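Local coordinates for protein 4-hydroxy-tetrahydrodipicolinate synthase (Thermotoga maritima, PDB 1O5K) that probably catalyses the condensation of pyruvate with aspartate beta-semialdehyde to 4-hydroxy-tetrahydrodipicolinate, a step of lysine biosynthesis by the diaminopimelate pathway, at residues L38-V47 / S222-V230; E104-T115 / T137-V146. One frame throughout, in Å; residues are numbered along the deposited sequence.

Both contacts belong to one TIM barrel, and their centres lie about 22 Å apart. Contact 1 lies in the helical layer, where helix 32-44 meets the turn and helix that follow strand 216-219; contact 2 joins two neighbouring parallel strands, 110-114 and 141-144, in the wall. They do not touch, their nearest atoms being about 10 Å apart, but both come close to residues predicted to act in catalysis or bind pyruvate. Contact 2 contains Tyr144, the predicted proton donor/acceptor, whose side chain lies about 3 Å from that of Thr55, a predicted relay residue. In contact 1 the Asn223 side chain comes about 4 Å from that of Thr56, predicted to bind pyruvate.

Contact 1 of 2, residues L38-V47 / S222-V230; sequences LVRYQLENGV and SNVAPKQMV
The ring of Tyr41 takes Pro226 over one face and two carbonyl oxygens, Asn223 O and Val224 O, at its edge and in its plane. Pro226 CG makes the CH-pi contact, 4.1 Å from the ring centroid and displaced toward the rim. With CG anti to the backbone N (chi1 -178°), the ring swings out from helix 32-44 across the proline, and Tyr41 OH donates to Val224 O at 2.6 Å from above the carbonyl plane. Phe276 also meets the ring, their planes at about 40°. A phenylalanine in place of Tyr41 would probably leave Val224 O without this donor and the ring without its tether to the turn. The amide of Gln42, its chain bent at chi2, reaches the same turn: NE2 donates to Ser222 O at 2.9 Å, with that oxygen nearly in the amide plane, while OE1 bonds to Thr19 OG1.

These bonds tie the first long helix of the TIM barrel to the turn entering helix 226-237, just after the last barrel strand. Pro226 is the first residue of that helix, and its ring wedges between Tyr41, Asn45 and Val47. Asn45 CB meets Pro226 CG at 3.6 Å, and Asn45 ND2 turns back to donate to Tyr41 O at 2.8 Å, which fixes the amide's rotation. Val47 CG2 packs on Pro226 CB at 3.7 Å and touches Val230 CG2 at 4.1 Å. Leu38 CD2 approaches Asn223 OD1, an oxygen that accepts from Val22 N, while Asn223 ND2 donates to Ala20 O and Val220 O.

Contact 2 of 2, residues E104-T115 / T137-V146; sequences EKLGANGVLVVT and TDLGIVVYNV
Strands 110-114 and 141-144 run parallel at 28° to each other, axes 4.6 Å apart at closest, and five backbone hydrogen bonds join them, from Val111 N to Gly140 O through to Thr115 N to Tyr144 O; Val113 N to Val142 O is nearly straight (175°). Helix 123-134 links them in a beta-alpha-beta crossover. On one face of the sheet Leu112 CD1 presses on Val142 CG1 at a tight 3.4 Å, while Val114 CG2 approaches Tyr144 CD2 obliquely at 3.7 Å. Val146 CG1 lies over one face of the Tyr144 ring, offset toward the rim, and Tyr118 of a second subunit packs on Val114, Tyr144 and Val146. Tyr144, the predicted proton donor/acceptor, makes a weak hydrogen bond to Thr55 OG1. At the N-terminal ends of the strands, Leu139 slides past Glu104. Glu104 OE1 lies 3.2 Å from Asp138 N, which donates from the syn side, 29° out of the carboxylate plane; OE2 receives a weak bond from Thr137 OG1, which accepts from Leu139 N in an ST turn. Asp138 OD2, 4.3 Å from Glu104 OE1, may raise Glu104's proton affinity, an effect the Asp138 N-H, and weakly the Thr137 hydroxyl, may partly offset.

Contact 1 of 2, residues L38-V47 / S222-V230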
loop_
_atom_site.group_PDB
_atom_site.type_symbol
_atom_site.label_atom_id
_atom_site.label_comp_id
_atom_site.label_asym_id
_atom_site.label_seq_id
_atom_site.Cartn_x
_atom_site.Cartn_y
_atom_site.Cartn_z
ATOM N N LEU A 38 1.533 21.564 32.698
ATOM C CA LEU A 38 1.867 21.338 31.303
ATOM C C LEU A 38 1.568 22.587 30.464
ATOM O O LEU A 38 2.384 22.961 29.627
ATOM C CB LEU A 38 1.142 20.104 30.762
ATOM C CG LEU A 38 1.589 19.660 29.386
ATOM C CD1 LEU A 38 3.125 19.471 29.358
ATOM C CD2 LEU A 38 0.850 18.385 28.908
ATOM N N VAL A 39 0.418 23.225 30.697
ATOM C CA VAL A 39 0.070 24.456 29.957
ATOM C C VAL A 39 1.140 25.510 30.256
ATOM O O VAL A 39 1.655 26.113 29.347
ATOM C CB VAL A 39 -1.319 24.960 30.312
ATOM C CG1 VAL A 39 -1.604 26.355 29.700
ATOM C CG2 VAL A 39 -2.377 23.929 29.870
ATOM N N ARG A 40 1.530 25.664 31.522
ATOM C CA ARG A 40 2.544 26.666 31.866
ATOM C C ARG A 40 3.901 26.399 31.157
ATOM O O ARG A 40 4.544 27.322 30.645
ATOM C CB ARG A 40 2.706 26.789 33.375
ATOM C CG ARG A 40 1.448 27.357 34.038
ATOM C CD ARG A 40 1.569 27.587 35.570
ATOM N NE ARG A 40 0.247 27.986 36.063
ATOM C CZ ARG A 40 -0.311 29.184 35.854
ATOM N NH1 ARG A 40 0.349 30.145 35.205
ATOM N NH2 ARG A 40 -1.536 29.439 36.307
ATOM N N TYR A 41 4.283 25.137 31.062
ATOM C CA TYR A 41 5.469 24.728 30.276
ATOM C C TYR A 41 5.395 25.110 28.810
ATOM O O TYR A 41 6.390 25.519 28.235
ATOM C CB TYR A 41 5.631 23.213 30.454
ATOM C CG TYR A 41 6.814 22.517 29.798
ATOM C CD1 TYR A 41 8.123 22.887 30.086
ATOM C CD2 TYR A 41 6.614 21.398 28.985
ATOM C CE1 TYR A 41 9.190 22.201 29.537
ATOM C CE2 TYR A 41 7.697 20.704 28.428
ATOM C CZ TYR A 41 8.968 21.085 28.713
ATOM O OH TYR A 41 10.031 20.359 28.170
ATOM N N GLN A 42 4.227 24.933 28.188
ATOM C CA GLN A 42 4.034 25.356 26.810
ATOM C C GLN A 42 4.194 26.885 26.676
ATOM O O GLN A 42 4.892 27.376 25.779
ATOM C CB GLN A 42 2.656 24.925 26.324
ATOM C CG GLN A 42 2.496 23.404 26.363
ATOM C CD GLN A 42 3.504 22.695 25.465
ATOM O OE1 GLN A 42 3.676 23.044 24.299
ATOM N NE2 GLN A 42 4.167 21.709 26.008
ATOM N N LEU A 43 3.513 27.614 27.543
ATOM C CA LEU A 43 3.452 29.065 27.485
ATOM C C LEU A 43 4.833 29.646 27.670
ATOM O O LEU A 43 5.225 30.571 26.959
ATOM C CB LEU A 43 2.535 29.621 28.564
ATOM C CG LEU A 43 1.030 29.486 28.254
ATOM C CD1 LEU A 43 0.217 29.764 29.511
ATOM C CD2 LEU A 43 0.606 30.384 27.083
ATOM N N GLU A 44 5.574 29.069 28.609
ATOM C CA GLU A 44 6.894 29.577 28.962
ATOM C C GLU A 44 7.937 29.332 27.869
ATOM O O GLU A 44 8.978 29.975 27.836
ATOM C CB GLU A 44 7.376 28.950 30.274
ATOM N N ASN A 45 7.680 28.367 27.015
ATOM C CA ASN A 45 8.584 27.995 25.924
ATOM C C ASN A 45 8.180 28.479 24.538
ATOM O O ASN A 45 8.708 27.992 23.526
ATOM C CB ASN A 45 8.812 26.490 25.982
ATOM C CG ASN A 45 9.734 26.129 27.099
ATOM O OD1 ASN A 45 10.926 26.485 27.049
ATOM N ND2 ASN A 45 9.189 25.529 28.174
ATOM N N GLY A 46 7.245 29.436 24.475
ATOM C CA GLY A 46 7.005 30.154 23.215
ATOM C C GLY A 46 6.069 29.542 22.204
ATOM O O GLY A 46 6.011 29.978 21.042
ATOM N N VAL A 47 5.311 28.532 22.624
ATOM C CA VAL A 47 4.284 27.949 21.781
ATOM C C VAL A 47 3.230 29.003 21.426
ATOM O O VAL A 47 2.917 29.871 22.231
ATOM C CB VAL A 47 3.744 26.681 22.523
ATOM C CG1 VAL A 47 2.416 26.233 22.090
ATOM C CG2 VAL A 47 4.782 25.566 22.367
ATOM N N SER A 222 5.866 18.850 20.658
ATOM C CA SER A 222 5.933 20.003 21.499
ATOM C C SER A 222 5.392 19.816 22.918
ATOM O O SER A 222 5.663 20.665 23.776
ATOM C CB SER A 222 5.218 21.197 20.859
ATOM O OG SER A 222 3.833 20.942 20.630
ATOM N N ASN A 223 4.626 18.746 23.192
ATOM C CA ASN A 223 4.267 18.464 24.581
ATOM C C ASN A 223 5.503 18.324 25.462
ATOM O O ASN A 223 5.509 18.754 26.615
ATOM C CB ASN A 223 3.462 17.178 24.677
ATOM C CG ASN A 223 1.976 17.372 24.374
ATOM O OD1 ASN A 223 1.178 17.705 25.273
ATOM N ND2 ASN A 223 1.583 17.103 23.113
ATOM N N VAL A 224 6.544 17.696 24.922
ATOM C CA VAL A 224 7.756 17.454 25.679
ATOM C C VAL A 224 8.888 18.372 25.322
ATOM O O VAL A 224 9.693 18.713 26.191
ATOM C CB VAL A 224 8.234 15.979 25.595
ATOM C CG1 VAL A 224 7.146 15.037 26.171
ATOM C CG2 VAL A 224 8.591 15.586 24.206
ATOM N N ALA A 225 8.937 18.813 24.061
ATOM C CA ALA A 225 10.023 19.657 23.592
ATOM C C ALA A 225 9.507 20.912 22.884
ATOM O O ALA A 225 9.784 21.117 21.697
ATOM C CB ALA A 225 10.862 18.822 22.628
ATOM N N PRO A 226 8.765 21.758 23.597
ATOM C CA PRO A 226 8.159 22.928 22.993
ATOM C C PRO A 226 9.178 23.901 22.430
ATOM O O PRO A 226 8.995 24.399 21.330
ATOM C CB PRO A 226 7.347 23.546 24.146
ATOM C CG PRO A 226 8.025 23.050 25.372
ATOM C CD PRO A 226 8.414 21.642 25.025
ATOM N N LYS A 227 10.243 24.180 23.168
ATOM C CA LYS A 227 11.214 25.175 22.693
ATOM C C LYS A 227 11.874 24.751 21.409
ATOM O O LYS A 227 12.088 25.595 20.529
ATOM C CB LYS A 227 12.285 25.401 23.754
ATOM C CG LYS A 227 13.431 26.343 23.387
ATOM C CD LYS A 227 14.265 26.527 24.666
ATOM C CE LYS A 227 15.745 26.690 24.399
ATOM N NZ LYS A 227 16.505 26.652 25.693
ATOM N N GLN A 228 12.165 23.459 21.292
ATOM C CA GLN A 228 12.836 22.910 20.099
ATOM C C GLN A 228 11.930 22.947 18.886
ATOM O O GLN A 228 12.356 23.357 17.777
ATOM C CB GLN A 228 13.355 21.484 20.387
ATOM C CG GLN A 228 14.447 21.463 21.427
ATOM C CD GLN A 228 14.011 21.765 22.874
ATOM O OE1 GLN A 228 12.909 21.400 23.324
ATOM N NE2 GLN A 228 14.903 22.434 23.614
ATOM N N MET A 229 10.653 22.573 19.051
ATOM C CA MET A 229 9.722 22.720 17.912
ATOM C C MET A 229 9.496 24.171 17.518
ATOM O O MET A 229 9.407 24.511 16.335
ATOM C CB MET A 229 8.372 22.071 18.230
ATOM C CG MET A 229 8.422 20.594 18.292
ATOM S SD MET A 229 8.923 19.807 16.678
ATOM C CE MET A 229 7.633 20.118 15.568
ATOM N N VAL A 230 9.471 25.056 18.497
ATOM C CA VAL A 230 9.347 26.482 18.203
ATOM C C VAL A 230 10.538 26.964 17.416
ATOM O O VAL A 230 10.381 27.723 16.482
ATOM C CB VAL A 230 9.178 27.300 19.517
ATOM C CG1 VAL A 230 9.356 28.786 19.310
ATOM C CG2 VAL A 230 7.829 27.036 20.087
#

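Contact 2 of 2, residues E104-T115 / T137-V146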
loop_
_atom_site.group_PDB
_atom_site.type_symbol
_atom_site.label_atom_id
_atom_site.label_comp_id
_atom_site.label_asym_id
_atom_site.label_seq_id
_atom_site.Cartn_x
_atom_site.Cartn_y
_atom_site.Cartn_z
ATOM N N GLU A 104 -17.804 27.255 21.009
ATOM C CA GLU A 104 -18.071 28.669 20.816
ATOM C C GLU A 104 -18.583 29.276 22.113
ATOM O O GLU A 104 -18.059 30.287 22.619
ATOM C CB GLU A 104 -19.080 28.847 19.663
ATOM C CG GLU A 104 -19.341 30.291 19.273
ATOM C CD GLU A 104 -20.048 30.415 17.923
ATOM O OE1 GLU A 104 -19.962 31.540 17.314
ATOM O OE2 GLU A 104 -20.654 29.398 17.474
ATOM N N LYS A 105 -19.628 28.681 22.670
ATOM C CA LYS A 105 -20.218 29.234 23.874
ATOM C C LYS A 105 -19.230 29.314 25.047
ATOM O O LYS A 105 -19.319 30.248 25.861
ATOM C CB LYS A 105 -21.482 28.468 24.273
ATOM C CG LYS A 105 -22.752 28.983 23.608
ATOM C CD LYS A 105 -22.910 28.548 22.150
ATOM C CE LYS A 105 -24.123 29.184 21.460
ATOM N NZ LYS A 105 -23.792 30.475 20.775
ATOM N N LEU A 106 -18.298 28.374 25.134
ATOM C CA LEU A 106 -17.269 28.398 26.189
ATOM C C LEU A 106 -16.191 29.448 25.984
ATOM O O LEU A 106 -15.391 29.724 26.888
ATOM C CB LEU A 106 -16.601 27.053 26.309
ATOM C CG LEU A 106 -17.510 25.956 26.812
ATOM C CD1 LEU A 106 -16.800 24.625 26.703
ATOM C CD2 LEU A 106 -17.951 26.256 28.274
ATOM N N GLY A 107 -16.159 30.014 24.790
ATOM C CA GLY A 107 -15.215 31.053 24.469
ATOM C C GLY A 107 -13.932 30.574 23.832
ATOM O O GLY A 107 -12.964 31.287 23.877
ATOM N N ALA A 108 -13.923 29.377 23.219
ATOM C CA ALA A 108 -12.791 28.909 22.381
ATOM C C ALA A 108 -12.486 29.915 21.274
ATOM O O ALA A 108 -13.382 30.627 20.828
ATOM C CB ALA A 108 -13.110 27.571 21.773
ATOM N N ASN A 109 -11.252 29.918 20.794
ATOM C CA ASN A 109 -10.838 30.872 19.766
ATOM C C ASN A 109 -10.974 30.300 18.346
ATOM O O ASN A 109 -10.838 31.007 17.341
ATOM C CB ASN A 109 -9.420 31.358 20.044
ATOM C CG ASN A 109 -9.260 31.930 21.458
ATOM O OD1 ASN A 109 -8.507 31.401 22.282
ATOM N ND2 ASN A 109 -9.969 33.019 21.738
ATOM N N GLY A 110 -11.204 29.006 18.284
ATOM C CA GLY A 110 -11.401 28.263 17.052
ATOM C C GLY A 110 -11.729 26.816 17.356
ATOM O O GLY A 110 -11.655 26.360 18.506
ATOM N N VAL A 111 -12.076 26.063 16.320
ATOM C CA VAL A 111 -12.258 24.644 16.484
ATOM C C VAL A 111 -11.459 23.867 15.438
ATOM O O VAL A 111 -11.265 24.334 14.259
ATOM C CB VAL A 111 -13.777 24.202 16.426
ATOM C CG1 VAL A 111 -14.529 24.541 17.692
ATOM C CG2 VAL A 111 -14.423 24.804 15.211
ATOM N N LEU A 112 -11.021 22.680 15.821
ATOM C CA LEU A 112 -10.341 21.762 14.936
ATOM C C LEU A 112 -11.334 20.647 14.638
ATOM O O LEU A 112 -11.856 20.041 15.551
ATOM C CB LEU A 112 -9.082 21.221 15.634
ATOM C CG LEU A 112 -8.199 20.254 14.811
ATOM C CD1 LEU A 112 -7.511 21.038 13.713
ATOM C CD2 LEU A 112 -7.163 19.537 15.636
ATOM N N VAL A 113 -11.680 20.455 13.373
ATOM C CA VAL A 113 -12.756 19.547 13.023
ATOM C C VAL A 113 -12.265 18.493 12.053
ATOM O O VAL A 113 -12.051 18.754 10.855
ATOM C CB VAL A 113 -13.924 20.316 12.392
ATOM C CG1 VAL A 113 -15.016 19.406 11.931
ATOM C CG2 VAL A 113 -14.468 21.376 13.334
ATOM N N VAL A 114 -12.044 17.296 12.596
ATOM C CA VAL A 114 -11.537 16.208 11.802
ATOM C C VAL A 114 -12.566 15.828 10.748
ATOM O O VAL A 114 -13.787 15.935 10.961
ATOM C CB VAL A 114 -11.146 14.988 12.706
ATOM C CG1 VAL A 114 -12.345 14.407 13.389
ATOM C CG2 VAL A 114 -10.283 13.976 11.966
ATOM N N THR A 115 -12.080 15.424 9.591
ATOM C CA THR A 115 -12.971 14.761 8.616
ATOM C C THR A 115 -13.659 13.599 9.329
ATOM O O THR A 115 -13.030 12.843 10.079
ATOM C CB THR A 115 -12.184 14.146 7.440
ATOM O OG1 THR A 115 -11.258 13.191 7.948
ATOM C CG2 THR A 115 -11.362 15.187 6.667
ATOM N N THR A 137 -21.791 28.870 12.513
ATOM C CA THR A 137 -20.955 29.298 13.627
ATOM C C THR A 137 -20.204 30.520 13.188
ATOM O O THR A 137 -19.940 30.704 11.984
ATOM C CB THR A 137 -19.973 28.181 14.114
ATOM O OG1 THR A 137 -19.087 28.703 15.115
ATOM C CG2 THR A 137 -19.019 27.692 13.021
ATOM N N ASP A 138 -19.875 31.367 14.150
ATOM C CA ASP A 138 -18.959 32.481 13.915
ATOM C C ASP A 138 -17.485 32.168 14.148
ATOM O O ASP A 138 -16.610 32.994 13.827
ATOM C CB ASP A 138 -19.360 33.650 14.795
ATOM C CG ASP A 138 -20.584 34.351 14.276
ATOM O OD1 ASP A 138 -20.732 34.378 13.024
ATOM O OD2 ASP A 138 -21.451 34.905 15.019
ATOM N N LEU A 139 -17.210 30.995 14.702
ATOM C CA LEU A 139 -15.838 30.586 15.002
ATOM C C LEU A 139 -15.043 30.224 13.762
ATOM O O LEU A 139 -15.599 29.750 12.769
ATOM C CB LEU A 139 -15.817 29.356 15.893
ATOM C CG LEU A 139 -15.954 29.464 17.396
ATOM C CD1 LEU A 139 -15.743 28.083 17.995
ATOM C CD2 LEU A 139 -14.991 30.513 17.984
ATOM N N GLY A 140 -13.736 30.426 13.851
ATOM C CA GLY A 140 -12.790 29.911 12.876
ATOM C C GLY A 140 -12.664 28.387 12.982
ATOM O O GLY A 140 -12.558 27.833 14.084
ATOM N N ILE A 141 -12.668 27.713 11.829
ATOM C CA ILE A 141 -12.690 26.268 11.762
ATOM C C ILE A 141 -11.413 25.827 11.048
ATOM O O ILE A 141 -11.080 26.323 9.973
ATOM C CB ILE A 141 -13.907 25.811 10.946
ATOM C CG1 ILE A 141 -15.216 26.270 11.583
ATOM C CG2 ILE A 141 -13.906 24.298 10.725
ATOM C CD1 ILE A 141 -16.391 26.211 10.581
ATOM N N VAL A 142 -10.735 24.835 11.602
ATOM C CA VAL A 142 -9.588 24.223 10.997
ATOM C C VAL A 142 -9.953 22.760 10.585
ATOM O O VAL A 142 -10.306 21.953 11.426
ATOM C CB VAL A 142 -8.394 24.190 11.955
ATOM C CG1 VAL A 142 -7.200 23.434 11.309
ATOM C CG2 VAL A 142 -8.003 25.580 12.390
ATOM N N VAL A 143 -9.847 22.446 9.302
ATOM C CA VAL A 143 -10.096 21.093 8.778
ATOM C C VAL A 143 -8.912 20.283 9.230
ATOM O O VAL A 143 -7.777 20.738 9.206
ATOM C CB VAL A 143 -10.140 21.113 7.235
ATOM C CG1 VAL A 143 -10.122 19.721 6.624
ATOM C CG2 VAL A 143 -11.328 21.929 6.775
ATOM N N TYR A 144 -9.174 19.067 9.633
ATOM C CA TYR A 144 -8.091 18.147 10.026
ATOM C C TYR A 144 -8.180 16.864 9.207
ATOM O O TYR A 144 -9.145 16.106 9.311
ATOM C CB TYR A 144 -8.204 17.901 11.498
ATOM C CG TYR A 144 -7.256 16.851 12.108
ATOM C CD1 TYR A 144 -6.015 16.568 11.530
ATOM C CD2 TYR A 144 -7.609 16.208 13.266
ATOM C CE1 TYR A 144 -5.181 15.639 12.098
ATOM C CE2 TYR A 144 -6.784 15.268 13.864
ATOM C CZ TYR A 144 -5.580 14.997 13.267
ATOM O OH TYR A 144 -4.722 14.081 13.788
ATOM N N ASN A 145 -7.156 16.662 8.386
ATOM C CA ASN A 145 -7.035 15.535 7.486
ATOM C C ASN A 145 -6.005 14.562 7.999
ATOM O O ASN A 145 -4.845 14.909 8.189
ATOM C CB ASN A 145 -6.654 16.025 6.085
ATOM C CG ASN A 145 -6.687 14.933 5.072
ATOM O OD1 ASN A 145 -7.678 14.197 4.981
ATOM N ND2 ASN A 145 -5.604 14.790 4.308
ATOM N N VAL A 146 -6.463 13.346 8.247
ATOM C CA VAL A 146 -5.597 12.277 8.856
ATOM C C VAL A 146 -6.105 10.913 8.402
ATOM O O VAL A 146 -6.709 10.135 9.176
ATOM C CB VAL A 146 -5.469 12.451 10.389
ATOM C CG1 VAL A 146 -6.763 12.403 11.176
ATOM C CG2 VAL A 146 -4.467 11.440 10.954
HETATM O O HOH W 1 -12.400 32.176 15.612
HETATM O O HOH W 2 -8.886 12.325 7.235
#